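Local structure of Sqt1 (Chaetomium thermophilum, 4ZOY) at residues A[101-106]-A[153-158]; A[105-108]-A[114-117]; A[354-357]-A[363-366]. The protein is a WD40-repeat chaperone of ribosome biogenesis that probably captures a newly made ribosomal protein while it is still being translated. All blocks are in the same frame, centred on the assembly; numbering follows the deposited sequence.

Contact 1: residues A[101-106]-A[153-158]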
ATOM      1  N   ARG A 101     -12.642  -4.836  11.039  1.00 20.27           N
ATOM      2  CA  ARG A 101     -13.728  -3.874  11.243  1.00 24.46           C
ATOM      3  C   ARG A 101     -13.263  -2.505  11.733  1.00 21.68           C
ATOM      4  O   ARG A 101     -14.078  -1.689  12.167  1.00 23.44           O
ATOM      5  CB  ARG A 101     -14.764  -4.447  12.224  1.00 27.57           C
ATOM      6  CG  ARG A 101     -15.448  -5.732  11.730  1.00 32.01           C
ATOM      7  CD  ARG A 101     -16.588  -6.179  12.655  1.00 43.23           C
ATOM      8  NE  ARG A 101     -17.897  -5.685  12.224  1.00 44.86           N
ATOM      9  CZ  ARG A 101     -18.519  -4.641  12.762  1.00 43.10           C
ATOM     10  NH1 ARG A 101     -17.954  -3.971  13.760  1.00 47.50           N
ATOM     11  NH2 ARG A 101     -19.705  -4.264  12.306  1.00 47.45           N
ATOM     12  N   GLY A 102     -11.962  -2.240  11.665  1.00 18.21           N
ATOM     13  CA  GLY A 102     -11.454  -0.922  12.008  1.00 20.70           C
ATOM     14  C   GLY A 102     -11.549  -0.585  13.481  1.00 22.33           C
ATOM     15  O   GLY A 102     -11.803   0.563  13.846  1.00 22.79           O
ATOM     16  N   ASP A 103     -11.330  -1.582  14.336  1.00 19.69           N
ATOM     17  CA  ASP A 103     -11.385  -1.382  15.784  1.00 21.75           C
ATOM     18  C   ASP A 103     -10.305  -0.426  16.269  1.00 21.65           C
ATOM     19  O   ASP A 103     -10.431   0.201  17.323  1.00 23.46           O
ATOM     20  CB  ASP A 103     -11.239  -2.712  16.529  1.00 22.59           C
ATOM     21  CG  ASP A 103     -12.455  -3.596  16.394  1.00 26.96           C
ATOM     22  OD1 ASP A 103     -13.577  -3.066  16.341  1.00 30.24           O
ATOM     23  OD2 ASP A 103     -12.280  -4.827  16.345  1.00 28.53           O
ATOM     24  N   PHE A 104      -9.218  -0.341  15.513  1.00 18.00           N
ATOM     25  CA  PHE A 104      -8.117   0.522  15.883  1.00 17.75           C
ATOM     26  C   PHE A 104      -7.647   1.323  14.690  1.00 17.62           C
ATOM     27  O   PHE A 104      -7.755   0.881  13.548  1.00 17.28           O
ATOM     28  CB  PHE A 104      -6.939  -0.278  16.438  1.00 19.46           C
ATOM     29  CG  PHE A 104      -7.279  -1.097  17.643  1.00 18.92           C
ATOM     30  CD1 PHE A 104      -7.169  -0.557  18.913  1.00 26.15           C
ATOM     31  CD2 PHE A 104      -7.703  -2.408  17.503  1.00 21.30           C
ATOM     32  CE1 PHE A 104      -7.482  -1.312  20.028  1.00 27.11           C
ATOM     33  CE2 PHE A 104      -8.016  -3.173  18.614  1.00 23.14           C
ATOM     34  CZ  PHE A 104      -7.905  -2.621  19.881  1.00 23.05           C
ATOM     35  N   LEU A 105      -7.147   2.513  14.986  1.00 17.91           N
ATOM     36  CA  LEU A 105      -6.418   3.339  14.037  1.00 16.45           C
ATOM     37  C   LEU A 105      -4.997   3.432  14.547  1.00 17.64           C
ATOM     38  O   LEU A 105      -4.771   3.763  15.712  1.00 19.25           O
ATOM     39  CB  LEU A 105      -7.044   4.734  13.921  1.00 17.95           C
ATOM     40  CG  LEU A 105      -6.265   5.773  13.114  1.00 19.11           C
ATOM     41  CD1 LEU A 105      -6.120   5.348  11.659  1.00 18.34           C
ATOM     42  CD2 LEU A 105      -6.955   7.131  13.214  1.00 23.61           C
ATOM     43  N   VAL A 106      -4.031   3.148  13.685  1.00 15.65           N
ATOM     44  CA  VAL A 106      -2.647   3.119  14.097  1.00 14.94           C
ATOM     45  C   VAL A 106      -1.819   4.063  13.237  1.00 17.66           C
ATOM     46  O   VAL A 106      -1.916   4.043  12.005  1.00 17.53           O
ATOM     47  CB  VAL A 106      -2.073   1.686  14.007  1.00 17.26           C
ATOM     48  CG1 VAL A 106      -0.702   1.632  14.622  1.00 19.83           C
ATOM     49  CG2 VAL A 106      -3.014   0.682  14.700  1.00 16.90           C
ATOM     50  N   HIS A 153      -7.151 -13.897  12.975  1.00 14.80           N
ATOM     51  CA  HIS A 153      -6.305 -13.038  13.805  1.00 14.44           C
ATOM     52  C   HIS A 153      -6.646 -11.580  13.633  1.00 14.71           C
ATOM     53  O   HIS A 153      -5.847 -10.811  13.079  1.00 15.25           O
ATOM     54  CB  HIS A 153      -4.835 -13.274  13.488  1.00 16.66           C
ATOM     55  CG  HIS A 153      -4.431 -14.696  13.692  1.00 14.36           C
ATOM     56  ND1 HIS A 153      -4.147 -15.209  14.941  1.00 15.15           N
ATOM     57  CD2 HIS A 153      -4.332 -15.729  12.825  1.00 18.88           C
ATOM     58  CE1 HIS A 153      -3.868 -16.495  14.827  1.00 15.70           C
ATOM     59  NE2 HIS A 153      -3.969 -16.834  13.553  1.00 17.26           N
ATOM     60  N   PRO A 154      -7.823 -11.184  14.126  1.00 13.97           N
ATOM     61  CA  PRO A 154      -8.251  -9.791  14.002  1.00 16.26           C
ATOM     62  C   PRO A 154      -7.308  -8.822  14.694  1.00 16.47           C
ATOM     63  O   PRO A 154      -6.607  -9.175  15.644  1.00 17.59           O
ATOM     64  CB  PRO A 154      -9.627  -9.783  14.673  1.00 17.07           C
ATOM     65  CG  PRO A 154      -9.606 -10.965  15.604  1.00 19.75           C
ATOM     66  CD  PRO A 154      -8.803 -11.996  14.874  1.00 17.23           C
ATOM     67  N   ASN A 155      -7.272  -7.600  14.169  1.00 16.42           N
ATOM     68  CA  ASN A 155      -6.518  -6.509  14.774  1.00 15.92           C
ATOM     69  C   ASN A 155      -5.033  -6.815  14.920  1.00 15.09           C
ATOM     70  O   ASN A 155      -4.388  -6.431  15.898  1.00 16.57           O
ATOM     71  CB  ASN A 155      -7.152  -6.144  16.124  1.00 18.30           C
ATOM     72  CG  ASN A 155      -8.562  -5.647  15.950  1.00 22.16           C
ATOM     73  OD1 ASN A 155      -8.823  -4.826  15.071  1.00 20.31           O
ATOM     74  ND2 ASN A 155      -9.496  -6.181  16.735  1.00 19.05           N
ATOM     75  N   THR A 156      -4.498  -7.507  13.917  1.00 15.66           N
ATOM     76  CA  THR A 156      -3.079  -7.777  13.826  1.00 15.20           C
ATOM     77  C   THR A 156      -2.489  -6.922  12.711  1.00 13.29           C
ATOM     78  O   THR A 156      -3.105  -6.767  11.646  1.00 15.97           O
ATOM     79  CB  THR A 156      -2.844  -9.267  13.583  1.00 17.36           C
ATOM     80  OG1 THR A 156      -3.404  -9.981  14.695  1.00 18.64           O
ATOM     81  CG2 THR A 156      -1.358  -9.583  13.483  1.00 19.72           C
ATOM     82  N   ILE A 157      -1.333  -6.325  12.986  1.00 14.60           N
ATOM     83  CA  ILE A 157      -0.682  -5.419  12.038  1.00 14.46           C
ATOM     84  C   ILE A 157       0.804  -5.724  11.930  1.00 15.62           C
ATOM     85  O   ILE A 157       1.447  -6.092  12.919  1.00 18.31           O
ATOM     86  CB  ILE A 157      -0.894  -3.929  12.453  1.00 15.59           C
ATOM     87  CG1 ILE A 157      -0.291  -2.959  11.443  1.00 22.06           C
ATOM     88  CG2 ILE A 157      -0.318  -3.649  13.839  1.00 20.22           C
ATOM     89  CD1 ILE A 157      -0.246  -1.534  11.959  1.00 32.19           C
ATOM     90  N   ALA A 158       1.348  -5.569  10.726  1.00 14.75           N
ATOM     91  CA  ALA A 158       2.770  -5.659  10.508  1.00 14.23           C
ATOM     92  C   ALA A 158       3.333  -4.308  10.151  1.00 14.13           C
ATOM     93  O   ALA A 158       2.641  -3.460   9.573  1.00 15.37           O
ATOM     94  CB  ALA A 158       3.087  -6.653   9.394  1.00 16.25           C
TER
HETATM   95  O   HOH W   1     -11.246  -4.706  13.563  1.00 22.13           O
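Asp103, Phe104 and Val106 meet Asn155 and Ile157 where two successive blades of the WD40 beta-propeller lie side by side, each segment leading into the second strand of its four-stranded sheet. At the start of the first segment, the amide N of Arg101 donates to water 1, which also takes the N-H of Asp103 and donates in turn to Asn155 OD1 at 2.9 Å. Asp103 then bonds the other blade directly: Asn155 ND2 reaches Asp103 OD2 at 3.1 Å, on the anti lone pair, with the acceptor almost in the amide plane and an N-H...O angle of 165°. With CG of Asn155 anti to its own carbonyl carbon (chi1 -63°), the amide faces this turn, and OD1 accepts a further bond from Thr98 OG1. Phe104 stands over the flat side of the same amide; its CD2-CE2 edge approaches Asn155 CG, and the ring and amide planes are nearly perpendicular, at 88°. Shortening Asn155 to an alanine would probably leave Asp103 OD2 and Thr98 OG1 without their amide partners and open a gap beside the Phe104 ring edge. Further along, past Leu105, the contact between the segments is apolar, with Phe145 and Leu171 of the second blade beside it. Here Val106 and Ile157 meet end to end, CG1 of Val106 lying 4.2 Å from CD1 of Ile157.

Contact 2: residues A[105-108]-A[114-117]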
ATOM      1  N   LEU A 105      -7.147   2.513  14.986  1.00 17.91           N
ATOM      2  CA  LEU A 105      -6.418   3.339  14.037  1.00 16.45           C
ATOM      3  C   LEU A 105      -4.997   3.432  14.547  1.00 17.64           C
ATOM      4  O   LEU A 105      -4.771   3.763  15.712  1.00 19.25           O
ATOM      5  CB  LEU A 105      -7.044   4.734  13.921  1.00 17.95           C
ATOM      6  CG  LEU A 105      -6.265   5.773  13.114  1.00 19.11           C
ATOM      7  CD1 LEU A 105      -6.120   5.348  11.659  1.00 18.34           C
ATOM      8  CD2 LEU A 105      -6.955   7.131  13.214  1.00 23.61           C
ATOM      9  N   VAL A 106      -4.031   3.148  13.685  1.00 15.65           N
ATOM     10  CA  VAL A 106      -2.647   3.119  14.097  1.00 14.94           C
ATOM     11  C   VAL A 106      -1.819   4.063  13.237  1.00 17.66           C
ATOM     12  O   VAL A 106      -1.916   4.043  12.005  1.00 17.53           O
ATOM     13  CB  VAL A 106      -2.073   1.686  14.007  1.00 17.26           C
ATOM     14  CG1 VAL A 106      -0.702   1.632  14.622  1.00 19.83           C
ATOM     15  CG2 VAL A 106      -3.014   0.682  14.700  1.00 16.90           C
ATOM     16  N   SER A 107      -1.031   4.912  13.889  1.00 16.53           N
ATOM     17  CA  SER A 107      -0.136   5.803  13.162  1.00 15.86           C
ATOM     18  C   SER A 107       1.320   5.413  13.398  1.00 15.94           C
ATOM     19  O   SER A 107       1.689   4.956  14.479  1.00 18.23           O
ATOM     20  CB  SER A 107      -0.385   7.262  13.563  1.00 18.71           C
ATOM     21  OG  SER A 107      -0.196   7.432  14.960  1.00 19.99           O
ATOM     22  N   GLY A 108       2.147   5.588  12.374  1.00 15.09           N
ATOM     23  CA  GLY A 108       3.538   5.200  12.445  1.00 15.77           C
ATOM     24  C   GLY A 108       4.415   6.294  11.902  1.00 17.84           C
ATOM     25  O   GLY A 108       4.157   6.815  10.823  1.00 17.31           O
ATOM     26  N   MET A 114       4.823   4.064  17.113  1.00 21.51           N
ATOM     27  CA  MET A 114       3.567   3.489  16.678  1.00 19.60           C
ATOM     28  C   MET A 114       2.500   3.854  17.703  1.00 24.28           C
ATOM     29  O   MET A 114       2.542   3.395  18.844  1.00 25.11           O
ATOM     30  CB  MET A 114       3.679   1.968  16.523  1.00 19.99           C
ATOM     31  CG  MET A 114       2.404   1.330  16.023  1.00 19.58           C
ATOM     32  SD  MET A 114       2.441  -0.480  15.876  1.00 22.65           S
ATOM     33  CE  MET A 114       2.434  -0.962  17.614  1.00 20.05           C
ATOM     34  N   ARG A 115       1.556   4.702  17.309  1.00 18.56           N
ATOM     35  CA  ARG A 115       0.508   5.132  18.229  1.00 19.30           C
ATOM     36  C   ARG A 115      -0.792   4.439  17.898  1.00 18.38           C
ATOM     37  O   ARG A 115      -1.234   4.429  16.745  1.00 19.08           O
ATOM     38  CB  ARG A 115       0.342   6.653  18.194  1.00 19.86           C
ATOM     39  CG  ARG A 115       1.582   7.359  18.710  1.00 20.99           C
ATOM     40  CD  ARG A 115       1.469   8.876  18.671  1.00 24.12           C
ATOM     41  NE  ARG A 115       0.358   9.393  19.460  1.00 27.91           N
ATOM     42  CZ  ARG A 115       0.421   9.653  20.763  1.00 27.60           C
ATOM     43  NH1 ARG A 115       1.540   9.419  21.434  1.00 29.67           N
ATOM     44  NH2 ARG A 115      -0.642  10.139  21.393  1.00 26.14           N
ATOM     45  N   VAL A 116      -1.399   3.849  18.924  1.00 18.31           N
ATOM     46  CA  VAL A 116      -2.603   3.051  18.770  1.00 19.72           C
ATOM     47  C   VAL A 116      -3.829   3.742  19.368  1.00 22.23           C
ATOM     48  O   VAL A 116      -3.845   4.092  20.555  1.00 23.56           O
ATOM     49  CB  VAL A 116      -2.434   1.664  19.432  1.00 20.78           C
ATOM     50  CG1 VAL A 116      -3.721   0.865  19.336  1.00 23.26           C
ATOM     51  CG2 VAL A 116      -1.256   0.912  18.809  1.00 20.09           C
ATOM     52  N   TYR A 117      -4.849   3.928  18.538  1.00 21.64           N
ATOM     53  CA  TYR A 117      -6.097   4.565  18.936  1.00 20.97           C
ATOM     54  C   TYR A 117      -7.263   3.608  18.789  1.00 23.97           C
ATOM     55  O   TYR A 117      -7.417   2.968  17.744  1.00 21.34           O
ATOM     56  CB  TYR A 117      -6.370   5.817  18.087  1.00 21.34           C
ATOM     57  CG  TYR A 117      -5.318   6.902  18.194  1.00 22.37           C
ATOM     58  CD1 TYR A 117      -4.151   6.850  17.438  1.00 23.11           C
ATOM     59  CD2 TYR A 117      -5.500   7.989  19.038  1.00 25.27           C
ATOM     60  CE1 TYR A 117      -3.191   7.836  17.530  1.00 22.73           C
ATOM     61  CE2 TYR A 117      -4.544   8.978  19.139  1.00 24.43           C
ATOM     62  CZ  TYR A 117      -3.393   8.901  18.388  1.00 26.88           C
ATOM     63  OH  TYR A 117      -2.444   9.889  18.494  1.00 25.16           O
TER
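Leu105-Gly108 and Met114-Tyr117 run antiparallel, their axes 4.7 Å apart at closest approach, as the two arms of the hairpin in the middle of a WD40 propeller blade. Leu105 with Tyr117 and Ser107 with Arg115 are the hydrogen-bonded pairs, each closed by two N-H...O bonds; Tyr117 N to Leu105 O measures 2.8 Å. Val106-Val116 is the non-hydrogen-bonded pair between them, and Gly108-Met114 the one beyond Ser107-Arg115.

On the face of Val106, Met114 and Val116, Met114 CG presses tightly on Val106 CG1 at 3.4 Å. The methionine leaves its backbone extended, CG and SD both trans, and turns only at the thioether (chi3 71°), beside Phe169 and Phe145 of the next blade. On the reverse face, Ser107 OG lies 3.4 Å from Arg115 CB and is hydrogen-bonded to His88. Tyr117 brings its ring edge to this hydroxyl, CE1 standing 4.0 Å from Ser107 OG. By sequence Tyr117 occupies the place of the usual WD-repeat tryptophan, and the Ser107-His88 pair is consistent with the hydrogen-bond network of such repeats. Arg115 NE donates to Tyr117 OH at 3.0 Å, nearly in the guanidinium plane, while NH1 forms a salt bridge with Glu135.

The Val106 face is apolar and packs on the next blade; the other mixes apolar contact with Ile85 of the preceding blade and polar groups, Ser107 held by His88 and Arg115 by Glu135, which probably fixes their rotation.

Contact 3: residues A[354-357]-A[363-366]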
ATOM      1  N   VAL A 354       1.805  -4.244 -17.688  1.00 12.69           N
ATOM      2  CA  VAL A 354       0.797  -5.233 -17.339  1.00 14.50           C
ATOM      3  C   VAL A 354       1.244  -6.573 -17.890  1.00 15.45           C
ATOM      4  O   VAL A 354       1.556  -6.685 -19.079  1.00 14.64           O
ATOM      5  CB  VAL A 354      -0.583  -4.854 -17.900  1.00 14.71           C
ATOM      6  CG1 VAL A 354      -1.658  -5.859 -17.469  1.00 15.55           C
ATOM      7  CG2 VAL A 354      -0.958  -3.446 -17.455  1.00 16.61           C
ATOM      8  N   PHE A 355       1.272  -7.581 -17.022  1.00 13.21           N
ATOM      9  CA  PHE A 355       1.734  -8.921 -17.404  1.00 13.38           C
ATOM     10  C   PHE A 355       0.628  -9.960 -17.217  1.00 16.27           C
ATOM     11  O   PHE A 355      -0.164  -9.873 -16.270  1.00 13.94           O
ATOM     12  CB  PHE A 355       2.952  -9.311 -16.566  1.00 12.65           C
ATOM     13  CG  PHE A 355       4.076  -8.324 -16.640  1.00 12.70           C
ATOM     14  CD1 PHE A 355       5.024  -8.425 -17.646  1.00 14.70           C
ATOM     15  CD2 PHE A 355       4.194  -7.296 -15.706  1.00 14.39           C
ATOM     16  CE1 PHE A 355       6.071  -7.527 -17.727  1.00 15.69           C
ATOM     17  CE2 PHE A 355       5.238  -6.380 -15.788  1.00 15.83           C
ATOM     18  CZ  PHE A 355       6.183  -6.497 -16.798  1.00 15.56           C
ATOM     19  N   ASP A 356       0.595 -10.954 -18.100  1.00 15.84           N
ATOM     20  CA  ASP A 356      -0.392 -12.035 -18.037  1.00 13.40           C
ATOM     21  C   ASP A 356       0.102 -13.195 -17.167  1.00 15.87           C
ATOM     22  O   ASP A 356       0.992 -13.953 -17.557  1.00 15.49           O
ATOM     23  CB  ASP A 356      -0.716 -12.517 -19.452  1.00 14.76           C
ATOM     24  CG  ASP A 356      -1.798 -11.679 -20.136  1.00 21.37           C
ATOM     25  OD1 ASP A 356      -2.269 -10.679 -19.543  1.00 19.91           O
ATOM     26  OD2 ASP A 356      -2.184 -12.034 -21.270  1.00 26.56           O
ATOM     27  N   THR A 357      -0.469 -13.324 -15.974  1.00 14.85           N
ATOM     28  CA  THR A 357       0.038 -14.256 -14.978  1.00 15.13           C
ATOM     29  C   THR A 357      -0.208 -15.716 -15.350  1.00 15.62           C
ATOM     30  O   THR A 357       0.438 -16.595 -14.796  1.00 17.28           O
ATOM     31  CB  THR A 357      -0.586 -13.977 -13.595  1.00 14.11           C
ATOM     32  OG1 THR A 357      -1.996 -14.231 -13.645  1.00 16.90           O
ATOM     33  CG2 THR A 357      -0.358 -12.524 -13.194  1.00 14.96           C
ATOM     34  N   LEU A 363       4.147 -10.056 -21.583  1.00 15.70           N
ATOM     35  CA  LEU A 363       3.737  -8.661 -21.551  1.00 15.14           C
ATOM     36  C   LEU A 363       2.411  -8.460 -22.261  1.00 16.16           C
ATOM     37  O   LEU A 363       2.251  -8.827 -23.433  1.00 20.07           O
ATOM     38  CB  LEU A 363       4.809  -7.782 -22.186  1.00 15.41           C
ATOM     39  CG  LEU A 363       4.545  -6.277 -22.237  1.00 15.62           C
ATOM     40  CD1 LEU A 363       4.442  -5.728 -20.826  1.00 16.04           C
ATOM     41  CD2 LEU A 363       5.705  -5.628 -22.966  1.00 17.51           C
ATOM     42  N   ARG A 364       1.441  -7.914 -21.535  1.00 15.33           N
ATOM     43  CA  ARG A 364       0.140  -7.599 -22.106  1.00 16.65           C
ATOM     44  C   ARG A 364       0.137  -6.182 -22.667  1.00 16.45           C
ATOM     45  O   ARG A 364      -0.361  -5.933 -23.753  1.00 18.16           O
ATOM     46  CB  ARG A 364      -0.955  -7.747 -21.047  1.00 17.00           C
ATOM     47  CG  ARG A 364      -2.356  -7.781 -21.619  1.00 21.17           C
ATOM     48  CD  ARG A 364      -3.402  -7.767 -20.506  1.00 20.41           C
ATOM     49  NE  ARG A 364      -4.753  -7.880 -21.045  1.00 22.27           N
ATOM     50  CZ  ARG A 364      -5.438  -9.017 -21.102  1.00 23.24           C
ATOM     51  NH1 ARG A 364      -4.908 -10.143 -20.640  1.00 23.03           N
ATOM     52  NH2 ARG A 364      -6.658  -9.028 -21.616  1.00 23.93           N
ATOM     53  N   ARG A 365       0.696  -5.258 -21.907  1.00 15.99           N
ATOM     54  CA  ARG A 365       0.720  -3.867 -22.320  1.00 17.04           C
ATOM     55  C   ARG A 365       1.778  -3.101 -21.553  1.00 14.34           C
ATOM     56  O   ARG A 365       1.941  -3.273 -20.344  1.00 15.38           O
ATOM     57  CB  ARG A 365      -0.649  -3.215 -22.108  1.00 18.45           C
ATOM     58  CG  ARG A 365      -0.789  -1.853 -22.782  1.00 26.30           C
ATOM     59  CD  ARG A 365      -2.250  -1.493 -22.992  1.00 28.98           C
ATOM     60  NE  ARG A 365      -2.407  -0.419 -23.967  1.00 43.09           N
ATOM     61  CZ  ARG A 365      -3.570  -0.074 -24.513  1.00 45.96           C
ATOM     62  NH1 ARG A 365      -4.679  -0.722 -24.177  1.00 38.16           N
ATOM     63  NH2 ARG A 365      -3.620   0.917 -25.397  1.00 45.77           N
ATOM     64  N   HIS A 366       2.502  -2.248 -22.267  1.00 16.77           N
ATOM     65  CA  HIS A 366       3.451  -1.334 -21.663  1.00 14.93           C
ATOM     66  C   HIS A 366       2.902   0.071 -21.862  1.00 17.72           C
ATOM     67  O   HIS A 366       2.949   0.614 -22.968  1.00 20.33           O
ATOM     68  CB  HIS A 366       4.832  -1.493 -22.307  1.00 17.34           C
ATOM     69  CG  HIS A 366       5.919  -0.719 -21.628  1.00 17.11           C
ATOM     70  ND1 HIS A 366       7.185  -0.607 -22.164  1.00 17.27           N
ATOM     71  CD2 HIS A 366       5.948  -0.042 -20.454  1.00 16.78           C
ATOM     72  CE1 HIS A 366       7.940   0.119 -21.359  1.00 18.64           C
ATOM     73  NE2 HIS A 366       7.216   0.469 -20.309  1.00 17.26           N
TER
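The guanidinium of Arg364 is met at its edge by Asp356 OD1, which lies almost exactly in its plane and 2.9 Å from NH1. This is a salt bridge with a fairly straight N-H...O angle of 163°. The arginine nitrogen comes to the syn side of OD1 and somewhat out of the carboxylate plane, and the two flat groups are turned 57° against each other. The other flat group, the Phe355 ring, is approached obliquely by Leu363, whose CD1 sits 3.9 Å from Phe355 CE1.

Arg364 spans the gap because its chain is extended from the backbone outward, with CG anti to N (chi1 -166°) and no bend before NE. On its way the aliphatic part passes Val354, Arg364 CD lying 4.0 Å from Val354 CG1. Beneath these side chains the hairpin 352-356/362-367 of a WD40 blade contains a classic beta bulge, in which two residues of one strand, Arg364 and Arg365, stand opposite the single residue Val354 of the other. The Val354 carbonyl oxygen consequently accepts two amides, Arg364 N at 2.7 Å and, less closely, Arg365 N at 3.3 Å. Val354 N closes the pair on Arg365 O. Phe355 and Asp356 stand, by sequence, where a WD repeat carries its signature tryptophan and aspartate.

Each charged group has a further partner. Asp356 OD2 forms a salt bridge with Arg359 in the connecting turn, while Arg364 NH2 donates to the carbonyl of Arg410 in the following blade. The carboxylate, placed between two arginines, would probably be stabilised as an anion, and Arg364 ties the bulged outermost strand both to its own hairpin and to the neighbouring blade.

Overall arrangement
Contacts 1 and 2 adjoin within one region of the propeller, their centres about 10 Å apart, and share Leu105 and Val106 of strand 104-109. Contact 2 pairs that strand with its neighbour in the same blade, whereas contact 1 sets it against the next blade. They also touch directly: Phe104 CD1 packs 3.8 Å from Val116 CG1, so the ring at the seam rests on the hairpin. Contact 3 lies in a later blade on the opposite side of the chain's centre, about 34 Å from contact 1 and 37 Å from contact 2 between centres, and touches neither. It repeats the hairpin theme of contact 2, but with a bulge and at the blade's outermost strand.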